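Local coordinates for cellulosome-related protein module from Ruminococcus flavefaciens that resembles papain-like cysteine peptidases (Ruminococcus flavefaciens, PDB 4EYZ) that resembles papain-like cysteine peptidases and is a putative protease related to the cellulosome, though its actual activity and substrate remain uncertain, at residues T23-D27 with L99-L105; C129-P133 with F142-Y146; V164-G168 with I196-N200; G179-L185 with T236-L240. One frame throughout, in Å; residues are numbered along the deposited sequence. Where two conformers were deposited one is given.

Contact 1: residues T23-D27 with L99-L105; sequences TCAAD and LSVESGL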
loop_
_atom_site.group_PDB
_atom_site.type_symbol
_atom_site.label_atom_id
_atom_site.label_comp_id
_atom_site.label_asym_id
_atom_site.label_seq_id
_atom_site.Cartn_x
_atom_site.Cartn_y
_atom_site.Cartn_z
ATOM N N THR A 23 -4.236 18.301 -8.391
ATOM C CA THR A 23 -3.852 17.893 -9.739
ATOM C C THR A 23 -4.297 16.460 -10.034
ATOM O O THR A 23 -4.366 16.057 -11.191
ATOM C CB THR A 23 -2.336 18.000 -9.975
ATOM O OG1 THR A 23 -1.645 17.166 -9.043
ATOM C CG2 THR A 23 -1.848 19.441 -9.833
ATOM N N CYS A 24 -4.603 15.699 -8.984
ATOM C CA CYS A 24 -5.067 14.319 -9.129
ATOM C C CYS A 24 -6.421 14.143 -8.461
ATOM O O CYS A 24 -6.580 14.456 -7.286
ATOM C CB CYS A 24 -4.070 13.358 -8.484
ATOM S SG CYS A 24 -2.469 13.272 -9.327
ATOM N N ALA A 25 -7.396 13.631 -9.201
ATOM C CA ALA A 25 -8.745 13.501 -8.669
ATOM C C ALA A 25 -8.870 12.333 -7.680
ATOM O O ALA A 25 -9.658 12.395 -6.732
ATOM C CB ALA A 25 -9.744 13.338 -9.796
ATOM N N ALA A 26 -8.102 11.270 -7.908
ATOM C CA ALA A 26 -8.182 10.078 -7.065
ATOM C C ALA A 26 -9.615 9.528 -6.975
ATOM O O ALA A 26 -10.072 9.093 -5.924
ATOM C CB ALA A 26 -7.611 10.359 -5.672
ATOM N N ASP A 27 -10.305 9.512 -8.103
ATOM C CA ASP A 27 -11.668 9.015 -8.163
ATOM C C ASP A 27 -11.739 7.511 -7.851
ATOM O O ASP A 27 -10.949 6.721 -8.373
ATOM C CB ASP A 27 -12.232 9.276 -9.558
ATOM C CG ASP A 27 -13.609 8.695 -9.742
ATOM O OD1 ASP A 27 -14.574 9.276 -9.195
ATOM O OD2 ASP A 27 -13.720 7.655 -10.423
ATOM N N LEU A 99 -2.733 6.873 -10.263
ATOM C CA LEU A 99 -2.921 8.318 -10.370
ATOM C C LEU A 99 -2.372 8.851 -11.690
ATOM O O LEU A 99 -2.923 9.786 -12.270
ATOM C CB LEU A 99 -2.234 9.032 -9.219
ATOM C CG LEU A 99 -2.799 8.778 -7.826
ATOM C CD1 LEU A 99 -1.909 9.459 -6.791
ATOM C CD2 LEU A 99 -4.249 9.249 -7.706
ATOM N N SER A 100 -1.271 8.260 -12.142
ATOM C CA SER A 100 -0.676 8.606 -13.422
ATOM C C SER A 100 -1.603 8.231 -14.588
ATOM O O SER A 100 -1.800 9.022 -15.519
ATOM C CB SER A 100 0.693 7.912 -13.528
ATOM O OG SER A 100 1.245 8.035 -14.817
ATOM N N VAL A 101 -2.185 7.038 -14.535
ATOM C CA VAL A 101 -3.125 6.623 -15.572
ATOM C C VAL A 101 -4.334 7.582 -15.614
ATOM O O VAL A 101 -4.776 8.006 -16.689
ATOM C CB VAL A 101 -3.573 5.148 -15.355
ATOM C CG1 VAL A 101 -4.778 4.797 -16.227
ATOM C CG2 VAL A 101 -2.410 4.194 -15.614
ATOM N N GLU A 102 -4.848 7.943 -14.443
ATOM C CA GLU A 102 -6.045 8.775 -14.347
ATOM C C GLU A 102 -5.780 10.204 -14.825
ATOM O O GLU A 102 -6.615 10.789 -15.515
ATOM C CB GLU A 102 -6.527 8.791 -12.890
ATOM C CG GLU A 102 -7.710 9.712 -12.606
ATOM C CD GLU A 102 -8.109 9.762 -11.134
ATOM O OE1 GLU A 102 -7.232 9.572 -10.250
ATOM O OE2 GLU A 102 -9.313 9.979 -10.850
ATOM N N SER A 103 -4.627 10.763 -14.454
ATOM C CA SER A 103 -4.341 12.185 -14.660
ATOM C C SER A 103 -3.570 12.494 -15.935
ATOM O O SER A 103 -3.613 13.623 -16.426
ATOM C CB SER A 103 -3.512 12.731 -13.494
ATOM O OG SER A 103 -2.227 12.118 -13.454
ATOM N N GLY A 104 -2.833 11.514 -16.442
ATOM C CA GLY A 104 -1.899 11.749 -17.526
ATOM C C GLY A 104 -0.541 12.288 -17.076
ATOM O O GLY A 104 0.338 12.532 -17.916
ATOM N N LEU A 105 -0.356 12.496 -15.773
ATOM C CA LEU A 105 0.928 12.968 -15.246
ATOM C C LEU A 105 1.906 11.799 -15.173
ATOM O O LEU A 105 1.485 10.650 -15.079
ATOM C CB LEU A 105 0.751 13.554 -13.845
ATOM C CG LEU A 105 -0.166 14.769 -13.714
ATOM C CD1 LEU A 105 -0.487 15.020 -12.246
ATOM C CD2 LEU A 105 0.494 15.972 -14.324
HETATM O O HOH W 1 -8.195 7.197 -9.027
#
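Glu102 overlaps the side chain of Ala25 and the backbone of Ala26 and Asp27, and covers more of this contact than any other residue of 99-105. Its carboxylate meets two successive amides. Asp27 N donates to Glu102 OE2 at 3.0 Å with good geometry. Ala26 N donates to Glu102 OE1, also at 3.0 Å, but at a poor angle, so this bond is weak. Water 1 adds a bridge: it donates to Asp27 O at 2.9 Å and weakly to Glu102 OE1 at 2.8 Å. The acid thus serves loop amides that sit just ahead of helix 28-38.

The other half is apolar. Leu99 CD2 reaches Cys24 CB at 4.2 Å and Ala26 CB at 4.1 Å. Cys24 SG touches Leu105 CD1 at 3.9 Å. Thr110 and Tyr113 also pack on Cys24.

The end of helix 89-103 is tied off by Ser103. Ser103 OG donates to Leu99 O at 2.7 Å and accepts from Leu105 N at 3.0 Å, the latter an ST turn. Gly104 has positive phi, where a side chain would be jammed. This turn brings Leu105 back to the loop.

Asp27 itself caps Lys30 N through OD2. The contact therefore joins the C-terminal end of helix 89-103 to an N-capped start of helix 28-38, in the helix-rich part of a module that resembles papain-like peptidases.

Contact 2: residues C129-P133 with F142-Y146; sequences CWATP and FVDYY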
loop_
_atom_site.group_PDB
_atom_site.type_symbol
_atom_site.label_atom_id
_atom_site.label_comp_id
_atom_site.label_asym_id
_atom_site.label_seq_id
_atom_site.Cartn_x
_atom_site.Cartn_y
_atom_site.Cartn_z
ATOM N N CYS A 129 8.746 10.065 -2.763
ATOM C CA CYS A 129 7.399 9.830 -2.244
ATOM C C CYS A 129 6.929 11.008 -1.419
ATOM O O CYS A 129 7.649 11.986 -1.225
ATOM C CB CYS A 129 7.343 8.556 -1.403
ATOM S SG CYS A 129 8.352 8.626 0.100
ATOM N N TRP A 130 5.698 10.923 -0.939
ATOM C CA TRP A 130 5.125 12.018 -0.161
ATOM C C TRP A 130 5.918 12.298 1.114
ATOM O O TRP A 130 6.383 11.379 1.799
ATOM C CB TRP A 130 3.688 11.679 0.221
ATOM C CG TRP A 130 3.032 12.713 1.051
ATOM C CD1 TRP A 130 2.408 13.838 0.609
ATOM C CD2 TRP A 130 2.914 12.721 2.480
ATOM N NE1 TRP A 130 1.916 14.550 1.668
ATOM C CE2 TRP A 130 2.206 13.888 2.830
ATOM C CE3 TRP A 130 3.343 11.861 3.495
ATOM C CZ2 TRP A 130 1.900 14.210 4.153
ATOM C CZ3 TRP A 130 3.028 12.174 4.812
ATOM C CH2 TRP A 130 2.317 13.339 5.125
ATOM N N ALA A 131 6.056 13.580 1.429
ATOM C CA ALA A 131 6.558 14.027 2.719
ATOM C C ALA A 131 5.802 15.279 3.114
ATOM O O ALA A 131 5.290 15.995 2.256
ATOM C CB ALA A 131 8.043 14.337 2.640
ATOM N N THR A 132 5.749 15.548 4.411
ATOM C CA THR A 132 5.222 16.811 4.904
ATOM C C THR A 132 6.187 17.929 4.529
ATOM O O THR A 132 7.351 17.674 4.217
ATOM C CB THR A 132 5.061 16.811 6.430
ATOM O OG1 THR A 132 6.351 16.713 7.053
ATOM C CG2 THR A 132 4.175 15.663 6.885
ATOM N N PRO A 133 5.719 19.177 4.567
ATOM C CA PRO A 133 6.644 20.286 4.341
ATOM C C PRO A 133 7.825 20.259 5.306
ATOM O O PRO A 133 8.924 20.667 4.935
ATOM C CB PRO A 133 5.765 21.507 4.584
ATOM C CG PRO A 133 4.418 21.059 4.150
ATOM C CD PRO A 133 4.323 19.632 4.609
ATOM N N PHE A 142 1.090 10.292 7.460
ATOM C CA PHE A 142 0.062 10.681 6.492
ATOM C C PHE A 142 -1.323 10.645 7.134
ATOM O O PHE A 142 -2.130 11.575 6.958
ATOM C CB PHE A 142 0.150 9.733 5.284
ATOM C CG PHE A 142 -0.647 10.161 4.086
ATOM C CD1 PHE A 142 -0.117 11.030 3.154
ATOM C CD2 PHE A 142 -1.894 9.624 3.843
ATOM C CE1 PHE A 142 -0.843 11.389 2.025
ATOM C CE2 PHE A 142 -2.614 9.988 2.721
ATOM C CZ PHE A 142 -2.086 10.860 1.819
ATOM N N VAL A 143 -1.604 9.591 7.905
ATOM C CA VAL A 143 -2.884 9.478 8.599
ATOM C C VAL A 143 -3.093 10.694 9.506
ATOM O O VAL A 143 -4.158 11.299 9.518
ATOM C CB VAL A 143 -2.937 8.206 9.441
ATOM C CG1 VAL A 143 -4.108 8.250 10.429
ATOM C CG2 VAL A 143 -3.051 7.000 8.532
ATOM N N ASP A 144 -2.072 11.045 10.277
ATOM C CA ASP A 144 -2.213 12.132 11.232
ATOM C C ASP A 144 -2.308 13.472 10.508
ATOM O O ASP A 144 -3.080 14.356 10.901
ATOM C CB ASP A 144 -1.036 12.149 12.200
ATOM C CG ASP A 144 -1.071 11.010 13.185
ATOM O OD1 ASP A 144 -2.132 10.375 13.364
ATOM O OD2 ASP A 144 -0.025 10.745 13.816
ATOM N N TYR A 145 -1.502 13.633 9.459
ATOM C CA TYR A 145 -1.439 14.898 8.747
ATOM C C TYR A 145 -2.774 15.245 8.098
ATOM O O TYR A 145 -3.242 16.384 8.172
ATOM C CB TYR A 145 -0.321 14.871 7.708
ATOM C CG TYR A 145 0.039 16.229 7.132
ATOM C CD1 TYR A 145 -0.581 16.703 5.989
ATOM C CD2 TYR A 145 1.011 17.023 7.725
ATOM C CE1 TYR A 145 -0.236 17.930 5.445
ATOM C CE2 TYR A 145 1.361 18.244 7.188
ATOM C CZ TYR A 145 0.730 18.697 6.056
ATOM O OH TYR A 145 1.080 19.917 5.511
ATOM N N TYR A 146 -3.383 14.252 7.459
ATOM C CA TYR A 146 -4.648 14.448 6.766
ATOM C C TYR A 146 -5.853 13.997 7.581
ATOM O O TYR A 146 -6.963 13.977 7.063
ATOM C CB TYR A 146 -4.627 13.749 5.395
ATOM C CG TYR A 146 -3.699 14.469 4.447
ATOM C CD1 TYR A 146 -4.025 15.719 3.957
ATOM C CD2 TYR A 146 -2.469 13.915 4.074
ATOM C CE1 TYR A 146 -3.157 16.400 3.123
ATOM C CE2 TYR A 146 -1.605 14.589 3.246
ATOM C CZ TYR A 146 -1.954 15.822 2.770
ATOM O OH TYR A 146 -1.073 16.497 1.955
#
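An aromatic cluster joins the loop 129-133 to the C-terminal end of helix 139-145. Trp130 comes from the loop, and Phe142, Tyr145 and Tyr146 come from the helix and the residue after it. Trp130 provides the largest buried area of the contact.

Two ring pairs are T-shaped. In the first, the edge of Phe142 points at the face of Trp130: the six-membered ring of Trp130 and the ring of Phe142 have centroids 4.8 Å apart and planes at 86°. In the second, Trp130 is the edge and Tyr145 offers its face, with centroids 5.7 Å apart and planes at 70°. Trp130 thus takes both roles. The Tyr146 ring packs obliquely, its CE2 lying 3.6 Å from Trp130 CZ2.

Phe142 and Tyr145 are three residues apart on the helix, so both can reach Trp130. Tyr146 N bonds back to Phe142 O at 3.0 Å, which keeps Tyr146 close to this turn. Ala15 of helix 12-19 packs on Phe142 and Tyr146, and Val141 touches Trp130.

Aliphatic contacts extend the cluster along the loop. Thr132 CG2 meets Tyr145 CD2 at 3.5 Å, while Thr132 OG1 bonds to Ser136 N. No hydrogen bond joins the two segments. At the exposed end, Pro133 CD lies 3.4 Å from Tyr145 OH.

Contact 3: residues V164-G168 with I196-N200; sequences VLQKG and IYTGN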
loop_
_atom_site.group_PDB
_atom_site.type_symbol
_atom_site.label_atom_id
_atom_site.label_comp_id
_atom_site.label_asym_id
_atom_site.label_seq_id
_atom_site.Cartn_x
_atom_site.Cartn_y
_atom_site.Cartn_z
ATOM N N VAL A 164 -17.950 -2.454 5.947
ATOM C CA VAL A 164 -17.254 -1.214 5.655
ATOM C C VAL A 164 -16.396 -1.284 4.400
ATOM O O VAL A 164 -16.235 -0.283 3.718
ATOM C CB VAL A 164 -16.372 -0.707 6.844
ATOM C CG1 VAL A 164 -17.171 -0.604 8.129
ATOM C CG2 VAL A 164 -15.145 -1.557 7.028
ATOM N N LEU A 165 -15.836 -2.446 4.092
ATOM C CA LEU A 165 -14.834 -2.505 3.032
ATOM C C LEU A 165 -15.364 -2.355 1.617
ATOM O O LEU A 165 -16.420 -2.874 1.268
ATOM C CB LEU A 165 -14.058 -3.824 3.087
ATOM C CG LEU A 165 -12.950 -3.930 4.135
ATOM C CD1 LEU A 165 -12.534 -5.372 4.284
ATOM C CD2 LEU A 165 -11.740 -3.082 3.749
ATOM N N GLN A 166 -14.632 -1.592 0.808
ATOM C CA GLN A 166 -14.843 -1.514 -0.631
ATOM C C GLN A 166 -13.530 -1.766 -1.344
ATOM O O GLN A 166 -12.472 -1.405 -0.843
ATOM C CB GLN A 166 -15.329 -0.122 -1.076
ATOM C CG GLN A 166 -16.592 0.398 -0.465
ATOM C CD GLN A 166 -16.850 1.819 -0.926
ATOM O OE1 GLN A 166 -16.422 2.778 -0.286
ATOM N NE2 GLN A 166 -17.514 1.957 -2.056
ATOM N N LYS A 167 -13.610 -2.341 -2.537
ATOM C CA LYS A 167 -12.453 -2.489 -3.413
ATOM C C LYS A 167 -11.735 -1.147 -3.545
ATOM O O LYS A 167 -12.354 -0.120 -3.860
ATOM C CB LYS A 167 -12.887 -3.020 -4.789
ATOM C CG LYS A 167 -11.746 -3.100 -5.804
ATOM C CD LYS A 167 -12.241 -3.519 -7.199
ATOM C CE LYS A 167 -12.797 -4.916 -7.245
ATOM N NZ LYS A 167 -13.409 -5.156 -8.577
ATOM N N GLY A 168 -10.429 -1.165 -3.296
ATOM C CA GLY A 168 -9.614 0.031 -3.332
ATOM C C GLY A 168 -9.183 0.554 -1.981
ATOM O O GLY A 168 -8.276 1.387 -1.914
ATOM N N ILE A 196 -4.059 -3.757 -0.820
ATOM C CA ILE A 196 -5.203 -3.030 -1.336
ATOM C C ILE A 196 -6.376 -3.989 -1.463
ATOM O O ILE A 196 -6.285 -4.990 -2.154
ATOM C CB ILE A 196 -4.871 -2.435 -2.715
ATOM C CG1 ILE A 196 -3.691 -1.458 -2.610
ATOM C CG2 ILE A 196 -6.115 -1.783 -3.343
ATOM C CD1 ILE A 196 -2.995 -1.202 -3.933
ATOM N N TYR A 197 -7.484 -3.716 -0.781
ATOM C CA TYR A 197 -8.606 -4.637 -0.797
ATOM C C TYR A 197 -9.166 -4.789 -2.193
ATOM O O TYR A 197 -9.358 -3.802 -2.907
ATOM C CB TYR A 197 -9.695 -4.138 0.149
ATOM C CG TYR A 197 -10.847 -5.106 0.307
ATOM C CD1 TYR A 197 -10.658 -6.343 0.893
ATOM C CD2 TYR A 197 -12.118 -4.771 -0.113
ATOM C CE1 TYR A 197 -11.710 -7.229 1.045
ATOM C CE2 TYR A 197 -13.178 -5.649 0.040
ATOM C CZ TYR A 197 -12.963 -6.882 0.607
ATOM O OH TYR A 197 -14.031 -7.745 0.755
ATOM N N THR A 198 -9.463 -6.035 -2.570
ATOM C CA THR A 198 -9.992 -6.322 -3.900
ATOM C C THR A 198 -11.287 -7.122 -3.859
ATOM O O THR A 198 -11.797 -7.522 -4.901
ATOM C CB THR A 198 -8.971 -7.087 -4.770
ATOM O OG1 THR A 198 -8.453 -8.206 -4.046
ATOM C CG2 THR A 198 -7.814 -6.220 -5.142
ATOM N N GLY A 199 -11.835 -7.333 -2.668
ATOM C CA GLY A 199 -13.016 -8.154 -2.519
ATOM C C GLY A 199 -14.311 -7.393 -2.705
ATOM O O GLY A 199 -14.326 -6.244 -3.152
ATOM N N ASN A 200 -15.402 -8.056 -2.337
ATOM C CA ASN A 200 -16.752 -7.572 -2.597
ATOM C C ASN A 200 -17.421 -6.956 -1.366
ATOM O O ASN A 200 -18.607 -6.608 -1.400
ATOM C CB ASN A 200 -17.597 -8.717 -3.152
ATOM C CG ASN A 200 -17.625 -9.916 -2.229
ATOM O OD1 ASN A 200 -17.664 -9.760 -1.019
ATOM N ND2 ASN A 200 -17.621 -11.118 -2.794
HETATM O O HOH W 2 -17.913 -3.267 -1.285
HETATM O O HOH W 3 -15.958 -3.877 -3.183
#
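The two segments run in directions 125° apart, from CA 165 to 168 and from CA 196 to 199. The backbones are closest at Lys167 and Thr198, whose CA atoms are 4.6 Å apart. One direct hydrogen bond joins them. Gly168 N donates to Tyr197 O at 2.9 Å and is nearly linear. Lys167 CA adds a CA-H...O contact to the same Tyr197 O at 3.4 Å. Gly168 has positive phi, and a side chain there would be jammed against the preceding carbonyl.

Two waters fill the gap where the chains part. Water 3 accepts from Lys167 N at 2.9 Å and donates to Gly199 O at 2.9 Å. Water 2 donates to Leu165 O at 3.0 Å and, weakly, to Asn200 O at 3.4 Å.

The Tyr197 ring is the main side-chain surface. Leu165 CD1 sits 3.9 Å from the Tyr197 ring centroid, a CH-pi contact over the face. Tyr197 OH bonds to Ser203 O and Gly201 N. The chain of Lys167 runs past Thr198, with Lys167 CE 3.6 Å from Thr198 O, and its NZ pairs with Asp36 of helix 28-38.

The chemistry is thus backbone polar bonding beside one aromatic ring, whose face packs on Leu165 and whose hydroxyl is hydrogen-bonded. It implies that 164-168 pairs with 196-200 by one direct bond and then water, while Asp169, just before strand 170-175, also pairs with Tyr197.

Contact 4: residues G179-L185 with T236-L240; sequences GLGMAGL and TYVVL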
loop_
_atom_site.group_PDB
_atom_site.type_symbol
_atom_site.label_atom_id
_atom_site.label_comp_id
_atom_site.label_asym_id
_atom_site.label_seq_id
_atom_site.Cartn_x
_atom_site.Cartn_y
_atom_site.Cartn_z
ATOM N N GLY A 179 1.948 -4.719 18.827
ATOM C CA GLY A 179 0.757 -4.043 19.314
ATOM C C GLY A 179 -0.508 -4.397 18.560
ATOM O O GLY A 179 -0.500 -5.284 17.712
ATOM N N LEU A 180 -1.602 -3.714 18.904
ATOM C CA LEU A 180 -2.890 -3.915 18.267
ATOM C C LEU A 180 -3.318 -2.636 17.564
ATOM O O LEU A 180 -3.067 -1.537 18.046
ATOM C CB LEU A 180 -3.960 -4.269 19.308
ATOM C CG LEU A 180 -3.735 -5.464 20.243
ATOM C CD1 LEU A 180 -4.993 -5.728 21.060
ATOM C CD2 LEU A 180 -3.319 -6.712 19.490
ATOM N N GLY A 181 -3.959 -2.785 16.415
ATOM C CA GLY A 181 -4.540 -1.653 15.716
ATOM C C GLY A 181 -3.555 -0.539 15.390
ATOM O O GLY A 181 -2.368 -0.770 15.147
HETATM N N MSE A 182 -4.058 0.678 15.389
HETATM C CA MSE A 182 -3.264 1.827 14.980
HETATM C C MSE A 182 -2.047 2.038 15.883
HETATM O O MSE A 182 -0.976 2.374 15.398
HETATM C CB MSE A 182 -4.129 3.095 14.922
HETATM C CG MSE A 182 -3.386 4.344 14.443
HETATM SE SE MSE A 182 -2.718 4.230 12.614
HETATM C CE MSE A 182 -4.373 4.491 11.647
ATOM N N ALA A 183 -2.207 1.856 17.183
ATOM C CA ALA A 183 -1.082 2.021 18.097
ATOM C C ALA A 183 0.068 1.085 17.726
ATOM O O ALA A 183 1.234 1.474 17.763
ATOM C CB ALA A 183 -1.519 1.776 19.531
ATOM N N GLY A 184 -0.264 -0.146 17.354
ATOM C CA GLY A 184 0.734 -1.105 16.915
ATOM C C GLY A 184 1.439 -0.638 15.651
ATOM O O GLY A 184 2.652 -0.781 15.513
ATOM N N LEU A 185 0.678 -0.073 14.720
ATOM C CA LEU A 185 1.243 0.392 13.467
ATOM C C LEU A 185 2.231 1.538 13.661
ATOM O O LEU A 185 3.130 1.731 12.841
ATOM C CB LEU A 185 0.110 0.834 12.552
ATOM C CG LEU A 185 0.367 0.954 11.073
ATOM C CD1 LEU A 185 1.015 -0.301 10.509
ATOM C CD2 LEU A 185 -0.986 1.201 10.435
ATOM N N THR A 236 -3.797 -7.855 13.840
ATOM C CA THR A 236 -5.048 -7.125 13.851
ATOM C C THR A 236 -5.011 -6.240 12.607
ATOM O O THR A 236 -4.038 -6.272 11.851
ATOM C CB THR A 236 -5.232 -6.305 15.146
ATOM O OG1 THR A 236 -4.107 -5.437 15.331
ATOM C CG2 THR A 236 -5.371 -7.241 16.338
ATOM N N TYR A 237 -6.051 -5.456 12.394
ATOM C CA TYR A 237 -6.232 -4.812 11.100
ATOM C C TYR A 237 -6.635 -3.352 11.207
ATOM O O TYR A 237 -7.455 -2.977 12.049
ATOM C CB TYR A 237 -7.282 -5.586 10.290
ATOM C CG TYR A 237 -6.945 -7.048 10.232
ATOM C CD1 TYR A 237 -6.155 -7.564 9.211
ATOM C CD2 TYR A 237 -7.357 -7.910 11.239
ATOM C CE1 TYR A 237 -5.809 -8.900 9.190
ATOM C CE2 TYR A 237 -7.028 -9.229 11.219
ATOM C CZ TYR A 237 -6.254 -9.731 10.202
ATOM O OH TYR A 237 -5.930 -11.071 10.217
ATOM N N VAL A 238 -6.045 -2.541 10.337
ATOM C CA VAL A 238 -6.420 -1.141 10.205
ATOM C C VAL A 238 -6.863 -0.956 8.764
ATOM O O VAL A 238 -6.182 -1.408 7.860
ATOM C CB VAL A 238 -5.233 -0.220 10.525
ATOM C CG1 VAL A 238 -5.530 1.221 10.143
ATOM C CG2 VAL A 238 -4.887 -0.336 12.002
ATOM N N VAL A 239 -8.018 -0.331 8.572
ATOM C CA VAL A 239 -8.528 -0.066 7.233
ATOM C C VAL A 239 -8.551 1.436 7.007
ATOM O O VAL A 239 -9.106 2.180 7.827
ATOM C CB VAL A 239 -9.947 -0.626 7.051
ATOM C CG1 VAL A 239 -10.471 -0.294 5.675
ATOM C CG2 VAL A 239 -9.953 -2.141 7.269
ATOM N N LEU A 240 -7.967 1.860 5.883
ATOM C CA LEU A 240 -7.985 3.253 5.447
ATOM C C LEU A 240 -8.885 3.313 4.218
ATOM O O LEU A 240 -8.454 2.982 3.111
ATOM C CB LEU A 240 -6.577 3.755 5.108
ATOM C CG LEU A 240 -5.547 3.555 6.224
ATOM C CD1 LEU A 240 -4.167 3.991 5.760
ATOM C CD2 LEU A 240 -5.906 4.280 7.480
HETATM O O HOH W 4 -1.878 -6.814 16.059
#
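Thr236 opens the segment with the polar part of the contact. Its OG1 accepts from Gly181 N at 2.9 Å, in a nearly straight bond. Water 4 donates to Gly179 O at 2.6 Å and accepts from Thr236 OG1 at 2.7 Å, a bridge into the same turn. The hydroxyl thus both accepts and donates. Thr236 CG2 also touches Leu180 CD2 at 3.8 Å. Tyr237 points away, to the other face of the sheet. Val238 points back and covers the most area: Val238 CG2 lies 3.6 Å from Gly181 C and from Met182 N. Val238 CG1 meets CE of Met182, a selenomethionine, at 3.8 Å. Val239 makes no contact with 179-185. Leu240 CD2 makes a looser contact with Met182 CE at 4.4 Å.

Helix 181-185 crosses strand 236-240 almost at right angles, at 92°, with axes 8.0 Å apart. The strand runs between strands 151-153 and 170-175, while Trp139 and Val143 of helix 139-145 flank Leu240.

From the N terminus, contact 1 closes first, bringing the loop before helix 28-38 to the end of helix 89-103. Contact 2 follows in series and closes a short loop around the start of helix 139-145. Contacts 3 and 4 come last and cross, since 179-185 lies between the segments of contact 3 and 236-240 after both. These two reach the six-stranded antiparallel sheet and meet where Leu165 packs on Val239. Contact 2 touches contact 4 through Val143, which packs on Met182 and Leu240, so helix 139-145 links them. Contact 1 stands apart in the helical part, its centre about 29 Å from that of contact 4.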